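Local coordinates for protein plantazolicin methyltransferase BamL (Bacillus amyloliquefaciens subsp. plantarum, PDB 5DLY) that is probably the N-methyltransferase of desmethylplantazolicin in the biosynthesis of the antibiotic plantazolicin, held here with a monoazolic substrate analogue and S-adenosyl-L-homocysteine, at residues Arg13-Thr18 and Leu182-Arg187; Asp160-Ser165 and Ser189-Glu194; Val213-Ile218 and Met254-His259. All coordinates share one frame; numbering follows the deposited sequence.

Contact 1: residues Arg13-Thr18 and Leu182-Arg187; sequences RIQAQT and LKDQYR. With 5D7 (prop-2-en-1-yl 2-[(1S)-1-amino-4-carbamimidamidobutyl]-1,3-thiazole-4-carboxylate), chain B; SAH (S-adenosyl-L-homocysteine), chain C.
Gln15 reaches across to Asp184 with its amide nitrogen: NE2 donates to OD2 over 2.8 Å in a nearly straight bond (175°). The acceptor lies in the amide plane of Gln15, yet the donor comes to OD2 from well above the carboxylate, whose plane is turned 79° from that of the amide. CG of Gln15 stands anti to its backbone N and the chain then bends, with CG packing 3.5 Å from Asp184 OD2. The other oxygen, OD1, takes the guanidinium of Arg187 one helical turn on, NH1 to OD1 2.8 Å, in a salt bridge, while Trp19 NE1 adds a second hydrogen bond to OD2. The buried carboxylate is thus held from several directions, and its charge is probably balanced by Arg187. Deeper in, Ala16 CB rests 3.7 Å from Asp184 O, where the backbones come nearest, beside the side chain of Gln185. On the ligand side, Gln185 O accepts from 5D7 NH1 at 2.9 Å, and Gln17 OE1 lies 3.0 Å from SAH C8, which places helix 10-21 beside the SAH pocket. Helices 10-21 and 176-187 run roughly antiparallel, 144° between their directions and 8.2 Å between the axes of the short segments; Leu135 packs on Ala16 and Gln185, and Tyr32 of helix 23-56 packs on Leu182.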
loop_
_atom_site.group_PDB
_atom_site.type_symbol
_atom_site.label_atom_id
_atom_site.label_comp_id
_atom_site.label_asym_id
_atom_site.label_seq_id
_atom_site.Cartn_x
_atom_site.Cartn_y
_atom_site.Cartn_z
ATOM N N ARG A 13 -6.577 -12.989 8.828
ATOM C CA ARG A 13 -6.534 -11.540 8.665
ATOM C C ARG A 13 -7.018 -10.833 9.927
ATOM O O ARG A 13 -6.445 -9.816 10.326
ATOM C CB ARG A 13 -7.337 -11.103 7.433
ATOM C CG ARG A 13 -6.746 -11.585 6.120
ATOM C CD ARG A 13 -7.316 -10.828 4.930
ATOM N NE ARG A 13 -8.766 -11.003 4.853
ATOM C CZ ARG A 13 -9.364 -12.067 4.328
ATOM N NH1 ARG A 13 -8.647 -13.061 3.804
ATOM N NH2 ARG A 13 -10.685 -12.133 4.321
ATOM N N ILE A 14 -8.048 -11.392 10.575
ATOM C CA ILE A 14 -8.515 -10.862 11.862
ATOM C C ILE A 14 -7.392 -10.903 12.902
ATOM O O ILE A 14 -7.180 -9.932 13.623
ATOM C CB ILE A 14 -9.763 -11.606 12.408
ATOM C CG1 ILE A 14 -10.913 -11.605 11.388
ATOM C CG2 ILE A 14 -10.179 -11.033 13.764
ATOM C CD1 ILE A 14 -11.416 -10.241 10.968
ATOM N N GLN A 15 -6.672 -12.025 12.949
ATOM C CA GLN A 15 -5.542 -12.199 13.859
ATOM C C GLN A 15 -4.407 -11.216 13.574
ATOM O O GLN A 15 -3.846 -10.635 14.502
ATOM C CB GLN A 15 -5.036 -13.650 13.825
ATOM C CG GLN A 15 -3.795 -13.926 14.671
ATOM C CD GLN A 15 -3.990 -13.634 16.154
ATOM O OE1 GLN A 15 -5.110 -13.665 16.668
ATOM N NE2 GLN A 15 -2.893 -13.345 16.849
ATOM N N ALA A 16 -4.087 -11.008 12.296
ATOM C CA ALA A 16 -3.036 -10.055 11.911
ATOM C C ALA A 16 -3.390 -8.643 12.385
ATOM O O ALA A 16 -2.527 -7.884 12.832
ATOM C CB ALA A 16 -2.821 -10.072 10.406
ATOM N N GLN A 17 -4.674 -8.308 12.289
ATOM C CA GLN A 17 -5.157 -6.986 12.656
ATOM C C GLN A 17 -5.122 -6.722 14.172
ATOM O O GLN A 17 -5.070 -5.565 14.588
ATOM C CB GLN A 17 -6.544 -6.728 12.029
ATOM C CG GLN A 17 -7.272 -5.470 12.499
ATOM C CD GLN A 17 -6.539 -4.174 12.216
ATOM O OE1 GLN A 17 -5.602 -4.111 11.406
ATOM N NE2 GLN A 17 -6.959 -3.116 12.901
ATOM N N THR A 18 -5.093 -7.779 14.993
ATOM C CA THR A 18 -4.915 -7.568 16.442
ATOM C C THR A 18 -3.635 -6.794 16.779
ATOM O O THR A 18 -3.577 -6.094 17.788
ATOM C CB THR A 18 -4.969 -8.871 17.278
ATOM O OG1 THR A 18 -3.863 -9.721 16.948
ATOM C CG2 THR A 18 -6.284 -9.599 17.066
ATOM N N LEU A 182 5.371 -11.004 13.025
ATOM C CA LEU A 182 5.627 -11.291 11.611
ATOM C C LEU A 182 4.971 -12.585 11.135
ATOM O O LEU A 182 4.443 -12.639 10.021
ATOM C CB LEU A 182 7.131 -11.296 11.311
ATOM C CG LEU A 182 7.839 -9.938 11.412
ATOM C CD1 LEU A 182 9.320 -10.115 11.110
ATOM C CD2 LEU A 182 7.214 -8.884 10.502
ATOM N N LYS A 183 4.999 -13.622 11.974
ATOM C CA LYS A 183 4.317 -14.875 11.633
ATOM C C LYS A 183 2.836 -14.618 11.346
ATOM O O LYS A 183 2.309 -15.078 10.327
ATOM C CB LYS A 183 4.460 -15.921 12.746
ATOM C CG LYS A 183 5.807 -16.621 12.812
ATOM C CD LYS A 183 5.734 -17.744 13.837
ATOM C CE LYS A 183 7.108 -18.182 14.305
ATOM N NZ LYS A 183 6.993 -18.937 15.589
ATOM N N ASP A 184 2.168 -13.897 12.250
ATOM C CA ASP A 184 0.767 -13.529 12.045
ATOM C C ASP A 184 0.562 -12.679 10.782
ATOM O O ASP A 184 -0.399 -12.894 10.038
ATOM C CB ASP A 184 0.204 -12.794 13.260
ATOM C CG ASP A 184 -0.138 -13.721 14.414
ATOM O OD1 ASP A 184 -0.125 -14.966 14.242
ATOM O OD2 ASP A 184 -0.446 -13.187 15.492
ATOM N N GLN A 185 1.472 -11.739 10.531
ATOM C CA GLN A 185 1.351 -10.882 9.343
ATOM C C GLN A 185 1.472 -11.687 8.044
ATOM O O GLN A 185 0.656 -11.528 7.131
ATOM C CB GLN A 185 2.357 -9.722 9.363
ATOM C CG GLN A 185 2.209 -8.736 10.519
ATOM C CD GLN A 185 0.764 -8.319 10.774
ATOM O OE1 GLN A 185 0.241 -8.455 11.887
ATOM N NE2 GLN A 185 0.111 -7.825 9.741
ATOM N N TYR A 186 2.495 -12.536 7.949
ATOM C CA TYR A 186 2.678 -13.350 6.746
ATOM C C TYR A 186 1.575 -14.378 6.532
ATOM O O TYR A 186 1.169 -14.602 5.398
ATOM C CB TYR A 186 4.068 -14.004 6.696
ATOM C CG TYR A 186 5.159 -13.033 6.303
ATOM C CD1 TYR A 186 5.444 -12.771 4.959
ATOM C CD2 TYR A 186 5.899 -12.359 7.278
ATOM C CE1 TYR A 186 6.446 -11.874 4.603
ATOM C CE2 TYR A 186 6.891 -11.453 6.932
ATOM C CZ TYR A 186 7.159 -11.212 5.598
ATOM O OH TYR A 186 8.150 -10.314 5.277
ATOM N N ARG A 187 1.078 -14.978 7.618
ATOM C CA ARG A 187 -0.004 -15.963 7.528
ATOM C C ARG A 187 -1.291 -15.346 6.958
ATOM O O ARG A 187 -2.060 -16.022 6.271
ATOM C CB ARG A 187 -0.281 -16.591 8.903
ATOM C CG ARG A 187 -0.980 -17.947 8.845
ATOM C CD ARG A 187 -1.484 -18.429 10.206
ATOM N NE ARG A 187 -0.442 -18.449 11.237
ATOM C CZ ARG A 187 -0.408 -17.632 12.289
ATOM N NH1 ARG A 187 -1.373 -16.735 12.470
ATOM N NH2 ARG A 187 0.585 -17.719 13.168
HETATM O O9 5D7 B . 6.749 -4.573 4.860
HETATM C C6 5D7 B . 6.936 -5.323 5.806
HETATM O O7 5D7 B . 8.127 -6.132 5.890
HETATM C C8 5D7 B . 9.074 -6.191 4.820
HETATM C C2 5D7 B . 5.965 -5.416 6.923
HETATM N N3 5D7 B . 4.924 -4.550 7.051
HETATM C C4 5D7 B . 4.139 -4.755 8.118
HETATM S S5 5D7 B . 4.762 -6.099 9.020
HETATM C C1 5D7 B . 6.075 -6.379 7.936
HETATM C CA 5D7 B . 2.940 -4.027 8.585
HETATM N N 5D7 B . 2.818 -2.819 7.779
HETATM C CB 5D7 B . 1.669 -4.882 8.480
HETATM C CG 5D7 B . 1.517 -5.704 7.195
HETATM C CD 5D7 B . 0.038 -5.875 6.886
HETATM N NE 5D7 B . -0.111 -6.770 5.746
HETATM C CZ 5D7 B . -0.190 -8.102 5.740
HETATM N NH2 5D7 B . -0.313 -8.720 4.647
HETATM N NH1 5D7 B . -0.166 -8.758 6.831
HETATM C C3 5D7 B . 10.153 -7.174 5.198
HETATM C C5 5D7 B . 11.403 -6.989 4.822
HETATM N N SAH C . -0.096 2.374 5.047
HETATM C CA SAH C . 0.741 2.234 6.282
HETATM C CB SAH C . 0.389 0.935 7.000
HETATM C CG SAH C . 0.341 1.151 8.514
HETATM S SD SAH C . 0.187 -0.374 9.406
HETATM C C SAH C . 2.199 2.222 5.915
HETATM O O SAH C . 2.571 2.497 4.781
HETATM O OXT SAH C . 3.065 1.925 6.738
HETATM C "C5'" SAH C . -1.419 -0.947 8.928
HETATM C "C4'" SAH C . -2.519 0.083 9.154
HETATM O "O4'" SAH C . -3.732 -0.379 8.542
HETATM C "C3'" SAH C . -2.846 0.283 10.633
HETATM O "O3'" SAH C . -2.697 1.672 10.989
HETATM C "C2'" SAH C . -4.280 -0.212 10.779
HETATM O "O2'" SAH C . -5.067 0.482 11.752
HETATM C "C1'" SAH C . -4.814 0.016 9.375
HETATM N N9 SAH C . -6.024 -0.762 9.025
HETATM C C8 SAH C . -6.224 -2.084 9.215
HETATM N N7 SAH C . -7.447 -2.452 8.773
HETATM C C5 SAH C . -8.039 -1.352 8.279
HETATM C C6 SAH C . -9.340 -1.057 7.663
HETATM N N6 SAH C . -10.224 -2.057 7.485
HETATM N N1 SAH C . -9.583 0.223 7.278
HETATM C C2 SAH C . -8.675 1.202 7.470
HETATM N N3 SAH C . -7.452 1.005 8.030
HETATM C C4 SAH C . -7.102 -0.238 8.453
#

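Contact 2: residues Asp160-Ser165 and Ser189-Glu194; sequences DLDRNS and SLTMEE. With 5D7 (prop-2-en-1-yl 2-[(1S)-1-amino-4-carbamimidamidobutyl]-1,3-thiazole-4-carboxylate), chain B.
Arg163 lays one face of its guanidinium over the methyl of Thr191, CG2 sitting 3.5 Å from NH1 and toward the rim of the group. In its own plane the same guanidinium grips Glu194 end-on: NH2 to OE1 is 2.8 Å, on the syn side of the carboxylate, and NH1 to OE2 is 3.1 Å, this one from above the carboxylate plane, in a two-pronged salt bridge. NH2 also donates to a lone pair of Ser189 O at 2.9 Å. CG of Arg163 stands anti to the backbone N (chi1 -178°), and the chain runs outward past Ser189 O, 3.5 Å from CD; its own N bonds Leu190 O.

Glu194 OE1 also accepts from Thr191 N, and Thr191 OG1 from Glu194 N, a capping box that starts helix 192-203 and helps to fix the carboxylate for Arg163. Asp162 OD1 closes an Asx turn on Asn164 N (2.9 Å), and one water joins Asp162 OD2, Asn164 OD1 and Met192 N. At the other end, Asp160 holds the guanidinium of 5D7, OD1 to NE and OD2 to NH2, each 2.9 Å; Ser189 OG takes NH2 as well and is itself bonded to Gln185 O. A second water links Asp160 OD2, Leu161 O and Leu190 N. Here the loop after the fifth strand of the sheet, 154-160, forms part of the 5D7 pocket and meets the link from helix 176-187 to helix 192-203, with Tyr186 against Leu161 and Leu258 of strand 258-265 against Asp162 and Met192.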
loop_
_atom_site.group_PDB
_atom_site.type_symbol
_atom_site.label_atom_id
_atom_site.label_comp_id
_atom_site.label_asym_id
_atom_site.label_seq_id
_atom_site.Cartn_x
_atom_site.Cartn_y
_atom_site.Cartn_z
ATOM N N ASP A 160 2.196 -5.164 -0.703
ATOM C CA ASP A 160 1.986 -5.957 0.497
ATOM C C ASP A 160 2.915 -7.153 0.594
ATOM O O ASP A 160 3.617 -7.494 -0.363
ATOM C CB ASP A 160 0.525 -6.426 0.583
ATOM C CG ASP A 160 0.051 -6.651 2.030
ATOM O OD1 ASP A 160 0.703 -6.150 2.985
ATOM O OD2 ASP A 160 -1.002 -7.310 2.198
ATOM N N LEU A 161 2.914 -7.776 1.768
ATOM C CA LEU A 161 3.655 -9.014 1.995
ATOM C C LEU A 161 3.154 -10.149 1.112
ATOM O O LEU A 161 1.957 -10.235 0.820
ATOM C CB LEU A 161 3.499 -9.450 3.448
ATOM C CG LEU A 161 3.968 -8.480 4.527
ATOM C CD1 LEU A 161 3.659 -9.065 5.900
ATOM C CD2 LEU A 161 5.448 -8.177 4.390
ATOM N N ASP A 162 4.082 -11.019 0.712
ATOM C CA ASP A 162 3.756 -12.273 0.030
ATOM C C ASP A 162 3.840 -13.377 1.070
ATOM O O ASP A 162 4.869 -13.519 1.731
ATOM C CB ASP A 162 4.774 -12.524 -1.090
ATOM C CG ASP A 162 4.422 -13.718 -1.972
ATOM O OD1 ASP A 162 3.795 -14.683 -1.495
ATOM O OD2 ASP A 162 4.817 -13.682 -3.156
ATOM N N ARG A 163 2.770 -14.162 1.204
ATOM C CA ARG A 163 2.737 -15.252 2.189
ATOM C C ARG A 163 3.908 -16.233 2.035
ATOM O O ARG A 163 4.404 -16.777 3.032
ATOM C CB ARG A 163 1.391 -15.993 2.149
ATOM C CG ARG A 163 1.268 -17.112 3.177
ATOM C CD ARG A 163 -0.168 -17.588 3.346
ATOM N NE ARG A 163 -0.568 -18.564 2.328
ATOM C CZ ARG A 163 -1.380 -18.310 1.302
ATOM N NH1 ARG A 163 -1.682 -19.276 0.440
ATOM N NH2 ARG A 163 -1.892 -17.096 1.122
ATOM N N ASN A 164 4.355 -16.432 0.797
ATOM C CA ASN A 164 5.445 -17.368 0.511
ATOM C C ASN A 164 6.800 -16.873 1.021
ATOM O O ASN A 164 7.774 -17.625 1.025
ATOM C CB ASN A 164 5.515 -17.698 -0.987
ATOM C CG ASN A 164 4.351 -18.564 -1.468
ATOM O OD1 ASN A 164 3.900 -18.428 -2.604
ATOM N ND2 ASN A 164 3.876 -19.460 -0.616
ATOM N N SER A 165 6.851 -15.614 1.461
ATOM C CA SER A 165 8.089 -14.999 1.959
ATOM C C SER A 165 8.300 -15.096 3.475
ATOM O O SER A 165 9.264 -14.525 4.001
ATOM C CB SER A 165 8.148 -13.522 1.541
ATOM O OG SER A 165 8.284 -13.391 0.141
ATOM N N SER A 189 -1.310 -12.999 4.735
ATOM C CA SER A 189 -1.016 -12.439 3.411
ATOM C C SER A 189 -1.480 -13.330 2.265
ATOM O O SER A 189 -1.723 -14.526 2.451
ATOM C CB SER A 189 0.486 -12.184 3.270
ATOM O OG SER A 189 0.956 -11.406 4.358
ATOM N N LEU A 190 -1.600 -12.737 1.078
ATOM C CA LEU A 190 -1.872 -13.499 -0.131
ATOM C C LEU A 190 -0.556 -13.939 -0.756
ATOM O O LEU A 190 0.508 -13.378 -0.468
ATOM C CB LEU A 190 -2.654 -12.653 -1.138
ATOM C CG LEU A 190 -4.038 -12.162 -0.685
ATOM C CD1 LEU A 190 -4.590 -11.149 -1.674
ATOM C CD2 LEU A 190 -5.028 -13.299 -0.452
ATOM N N THR A 191 -0.635 -14.942 -1.623
ATOM C CA THR A 191 0.472 -15.291 -2.495
ATOM C C THR A 191 0.331 -14.502 -3.790
ATOM O O THR A 191 -0.732 -13.947 -4.084
ATOM C CB THR A 191 0.476 -16.789 -2.854
ATOM O OG1 THR A 191 -0.753 -17.115 -3.519
ATOM C CG2 THR A 191 0.631 -17.652 -1.616
ATOM N N MET A 192 1.405 -14.457 -4.569
ATOM C CA MET A 192 1.370 -13.848 -5.888
ATOM C C MET A 192 0.213 -14.379 -6.742
ATOM O O MET A 192 -0.528 -13.603 -7.347
ATOM C CB MET A 192 2.703 -14.082 -6.597
ATOM C CG MET A 192 2.734 -13.571 -8.021
ATOM S SD MET A 192 2.176 -11.865 -8.087
ATOM C CE MET A 192 3.576 -11.038 -7.341
ATOM N N GLU A 193 0.077 -15.704 -6.776
ATOM C CA GLU A 193 -0.988 -16.374 -7.512
ATOM C C GLU A 193 -2.381 -15.884 -7.090
ATOM O O GLU A 193 -3.213 -15.547 -7.942
ATOM C CB GLU A 193 -0.859 -17.887 -7.302
ATOM C CG GLU A 193 -1.952 -18.725 -7.934
ATOM C CD GLU A 193 -1.824 -20.188 -7.562
ATOM O OE1 GLU A 193 -2.281 -20.577 -6.464
ATOM O OE2 GLU A 193 -1.264 -20.946 -8.377
ATOM N N GLU A 194 -2.628 -15.833 -5.782
ATOM C CA GLU A 194 -3.927 -15.407 -5.253
ATOM C C GLU A 194 -4.206 -13.941 -5.544
ATOM O O GLU A 194 -5.336 -13.572 -5.852
ATOM C CB GLU A 194 -4.014 -15.652 -3.748
ATOM C CG GLU A 194 -4.071 -17.121 -3.360
ATOM C CD GLU A 194 -3.778 -17.348 -1.893
ATOM O OE1 GLU A 194 -3.293 -16.412 -1.212
ATOM O OE2 GLU A 194 -4.037 -18.471 -1.406
HETATM O O9 5D7 B . 6.749 -4.573 4.860
HETATM C C6 5D7 B . 6.936 -5.323 5.806
HETATM O O7 5D7 B . 8.127 -6.132 5.890
HETATM C C8 5D7 B . 9.074 -6.191 4.820
HETATM C C2 5D7 B . 5.965 -5.416 6.923
HETATM N N3 5D7 B . 4.924 -4.550 7.051
HETATM C C4 5D7 B . 4.139 -4.755 8.118
HETATM S S5 5D7 B . 4.762 -6.099 9.020
HETATM C C1 5D7 B . 6.075 -6.379 7.936
HETATM C CA 5D7 B . 2.940 -4.027 8.585
HETATM N N 5D7 B . 2.818 -2.819 7.779
HETATM C CB 5D7 B . 1.669 -4.882 8.480
HETATM C CG 5D7 B . 1.517 -5.704 7.195
HETATM C CD 5D7 B . 0.038 -5.875 6.886
HETATM N NE 5D7 B . -0.111 -6.770 5.746
HETATM C CZ 5D7 B . -0.190 -8.102 5.740
HETATM N NH2 5D7 B . -0.313 -8.720 4.647
HETATM N NH1 5D7 B . -0.166 -8.758 6.831
HETATM C C3 5D7 B . 10.153 -7.174 5.198
HETATM C C5 5D7 B . 11.403 -6.989 4.822
HETATM O O HOH W 1 -0.815 -9.919 0.988
HETATM O O HOH W 2 4.153 -16.096 -4.255
#

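Contact 3: residues Val213-Ile218 and Met254-His259; sequences VGNSFI and MPALLH. With 5D7 (prop-2-en-1-yl 2-[(1S)-1-amino-4-carbamimidamidobutyl]-1,3-thiazole-4-carboxylate), chain B.
His259 turns its imidazole under the chain that leaves Gly214, so that Ser216 O stands over one ring face, 3.2 Å from CE1, while Gly214 O meets the ring at its edge. ND1 gives Gly214 O a weak hydrogen bond of 3.3 Å. That oxygen also accepts from His259 N at 3.0 Å, nearly in line with its C=O bond, so backbone and ring of one residue converge on it. At the far side of the ring NE2 is 2.9 Å from a water lying in the ring plane; the water donates to Phe217 O and also sits above the Phe217 ring, off its centre.

Gly214 N returns a bond to His259 O (3.0 Å), making Gly214 and His259 a hydrogen-bonded antiparallel pair. CA-H...O contacts flank it: Val213 CA to His259 O, and Asn215 CA to Leu257 O. Beyond the pair the first chain turns off, and Ala256 CB comes up against Asn215, 3.4 Å from its O and close to its CB. The 254-259 segment begins at the substrate analogue, where Met254 CG and Pro255 CD pack on the terminal allyl carbon C5 of 5D7, 3.5 Å from CG. Edge strand 209-214 and strand 258-265 form the antiparallel end of the seven-stranded 3-2-1-4-5-7-6 sheet of the Rossmann-like class I methyltransferase fold. On its other side Leu258 bonds Asp160 of strand 154-160 through the backbone; Met192 and Phe195 of helix 192-203 pack on Val213, and Tyr157 on His259.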
loop_
_atom_site.group_PDB
_atom_site.type_symbol
_atom_site.label_atom_id
_atom_site.label_comp_id
_atom_site.label_asym_id
_atom_site.label_seq_id
_atom_site.Cartn_x
_atom_site.Cartn_y
_atom_site.Cartn_z
ATOM N N VAL A 213 0.441 -7.194 -11.920
ATOM C CA VAL A 213 1.007 -7.705 -10.672
ATOM C C VAL A 213 2.424 -8.200 -10.936
ATOM O O VAL A 213 2.719 -8.728 -12.012
ATOM C CB VAL A 213 0.146 -8.831 -10.042
ATOM C CG1 VAL A 213 0.693 -9.257 -8.694
ATOM C CG2 VAL A 213 -1.302 -8.393 -9.854
ATOM N N GLY A 214 3.304 -8.016 -9.952
ATOM C CA GLY A 214 4.681 -8.482 -10.069
ATOM C C GLY A 214 5.373 -8.406 -8.729
ATOM O O GLY A 214 4.931 -7.685 -7.836
ATOM N N ASN A 215 6.459 -9.151 -8.582
ATOM C CA ASN A 215 7.211 -9.096 -7.334
ATOM C C ASN A 215 8.573 -8.424 -7.461
ATOM O O ASN A 215 9.354 -8.417 -6.509
ATOM C CB ASN A 215 7.309 -10.477 -6.678
ATOM C CG ASN A 215 8.068 -11.474 -7.517
ATOM O OD1 ASN A 215 8.717 -11.121 -8.501
ATOM N ND2 ASN A 215 7.986 -12.741 -7.131
ATOM N N SER A 216 8.842 -7.852 -8.634
ATOM C CA SER A 216 10.041 -7.041 -8.849
ATOM C C SER A 216 10.012 -5.780 -7.996
ATOM O O SER A 216 8.947 -5.216 -7.749
ATOM C CB SER A 216 10.174 -6.674 -10.327
ATOM O OG SER A 216 10.380 -7.839 -11.100
ATOM N N PHE A 217 11.195 -5.339 -7.572
ATOM C CA PHE A 217 11.340 -4.266 -6.585
ATOM C C PHE A 217 10.669 -2.949 -6.964
ATOM O O PHE A 217 10.070 -2.282 -6.108
ATOM C CB PHE A 217 12.828 -4.049 -6.304
ATOM C CG PHE A 217 13.113 -3.203 -5.096
ATOM C CD1 PHE A 217 13.069 -3.747 -3.818
ATOM C CD2 PHE A 217 13.460 -1.872 -5.242
ATOM C CE1 PHE A 217 13.357 -2.965 -2.706
ATOM C CE2 PHE A 217 13.752 -1.080 -4.141
ATOM C CZ PHE A 217 13.695 -1.627 -2.868
ATOM N N ILE A 218 10.764 -2.575 -8.236
ATOM C CA ILE A 218 10.194 -1.312 -8.684
ATOM C C ILE A 218 8.811 -1.538 -9.282
ATOM O O ILE A 218 8.680 -1.871 -10.458
ATOM C CB ILE A 218 11.117 -0.569 -9.675
ATOM C CG1 ILE A 218 12.515 -0.358 -9.063
ATOM C CG2 ILE A 218 10.480 0.745 -10.131
ATOM C CD1 ILE A 218 12.563 0.580 -7.874
ATOM N N MET A 254 15.720 -7.665 1.793
ATOM C CA MET A 254 14.271 -7.848 1.967
ATOM C C MET A 254 13.715 -8.915 1.042
ATOM O O MET A 254 14.118 -8.981 -0.111
ATOM C CB MET A 254 13.540 -6.581 1.551
ATOM C CG MET A 254 13.565 -5.426 2.508
ATOM S SD MET A 254 12.424 -4.250 1.778
ATOM C CE MET A 254 12.652 -2.898 2.926
ATOM N N PRO A 255 12.734 -9.704 1.521
ATOM C CA PRO A 255 12.018 -10.576 0.591
ATOM C C PRO A 255 11.226 -9.750 -0.418
ATOM O O PRO A 255 10.902 -8.586 -0.158
ATOM C CB PRO A 255 11.052 -11.353 1.496
ATOM C CG PRO A 255 11.563 -11.183 2.881
ATOM C CD PRO A 255 12.260 -9.858 2.906
ATOM N N ALA A 256 10.922 -10.353 -1.558
ATOM C CA ALA A 256 10.149 -9.667 -2.592
ATOM C C ALA A 256 8.725 -9.428 -2.104
ATOM O O ALA A 256 8.114 -10.302 -1.494
ATOM C CB ALA A 256 10.141 -10.472 -3.886
ATOM N N LEU A 257 8.218 -8.229 -2.364
ATOM C CA LEU A 257 6.863 -7.854 -1.974
ATOM C C LEU A 257 5.927 -8.058 -3.156
ATOM O O LEU A 257 6.379 -8.122 -4.304
ATOM C CB LEU A 257 6.842 -6.383 -1.550
ATOM C CG LEU A 257 7.573 -6.063 -0.242
ATOM C CD1 LEU A 257 7.891 -4.583 -0.142
ATOM C CD2 LEU A 257 6.752 -6.499 0.959
ATOM N N LEU A 258 4.630 -8.159 -2.874
ATOM C CA LEU A 258 3.611 -8.083 -3.925
ATOM C C LEU A 258 3.390 -6.627 -4.328
ATOM O O LEU A 258 3.237 -5.755 -3.457
ATOM C CB LEU A 258 2.292 -8.662 -3.424
ATOM C CG LEU A 258 2.284 -10.071 -2.829
ATOM C CD1 LEU A 258 0.881 -10.409 -2.357
ATOM C CD2 LEU A 258 2.743 -11.072 -3.873
ATOM N N HIS A 259 3.389 -6.366 -5.638
ATOM C CA HIS A 259 3.081 -5.045 -6.184
ATOM C C HIS A 259 1.930 -5.197 -7.158
ATOM O O HIS A 259 2.022 -5.980 -8.099
ATOM C CB HIS A 259 4.294 -4.462 -6.913
ATOM C CG HIS A 259 5.516 -4.374 -6.064
ATOM N ND1 HIS A 259 6.319 -5.464 -5.816
ATOM C CD2 HIS A 259 6.073 -3.332 -5.397
ATOM C CE1 HIS A 259 7.311 -5.105 -5.023
ATOM N NE2 HIS A 259 7.196 -3.818 -4.767
HETATM O O9 5D7 B . 6.749 -4.573 4.860
HETATM C C6 5D7 B . 6.936 -5.323 5.806
HETATM O O7 5D7 B . 8.127 -6.132 5.890
HETATM C C8 5D7 B . 9.074 -6.191 4.820
HETATM C C2 5D7 B . 5.965 -5.416 6.923
HETATM N N3 5D7 B . 4.924 -4.550 7.051
HETATM C C4 5D7 B . 4.139 -4.755 8.118
HETATM S S5 5D7 B . 4.762 -6.099 9.020
HETATM C C1 5D7 B . 6.075 -6.379 7.936
HETATM C CA 5D7 B . 2.940 -4.027 8.585
HETATM N N 5D7 B . 2.818 -2.819 7.779
HETATM C CB 5D7 B . 1.669 -4.882 8.480
HETATM C CG 5D7 B . 1.517 -5.704 7.195
HETATM C CD 5D7 B . 0.038 -5.875 6.886
HETATM N NE 5D7 B . -0.111 -6.770 5.746
HETATM C CZ 5D7 B . -0.190 -8.102 5.740
HETATM N NH2 5D7 B . -0.313 -8.720 4.647
HETATM N NH1 5D7 B . -0.166 -8.758 6.831
HETATM C C3 5D7 B . 10.153 -7.174 5.198
HETATM C C5 5D7 B . 11.403 -6.989 4.822
HETATM O O HOH W 3 9.511 -2.753 -3.490
#

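How the contacts relate
All three contacts touch 5D7, but at different points: contacts 1 and 2 bond its guanidinium and pack on other parts of it, whereas contact 3 meets its allyl end. Contact 1 is a buried helix pair reaching toward both ligands; contacts 2 and 3 are partly buried, the one a loop pairing rich in charge and water, the other mostly backbone bonding at the sheet edge. Helix 176-187 belongs to contact 1 and leads straight into the 189-194 segment of contact 2, and Tyr186 packs on Asp162. Contacts 2 and 3 lie about 10 Å apart between centres and share strand 258-265 and helix 192-203 as neighbours.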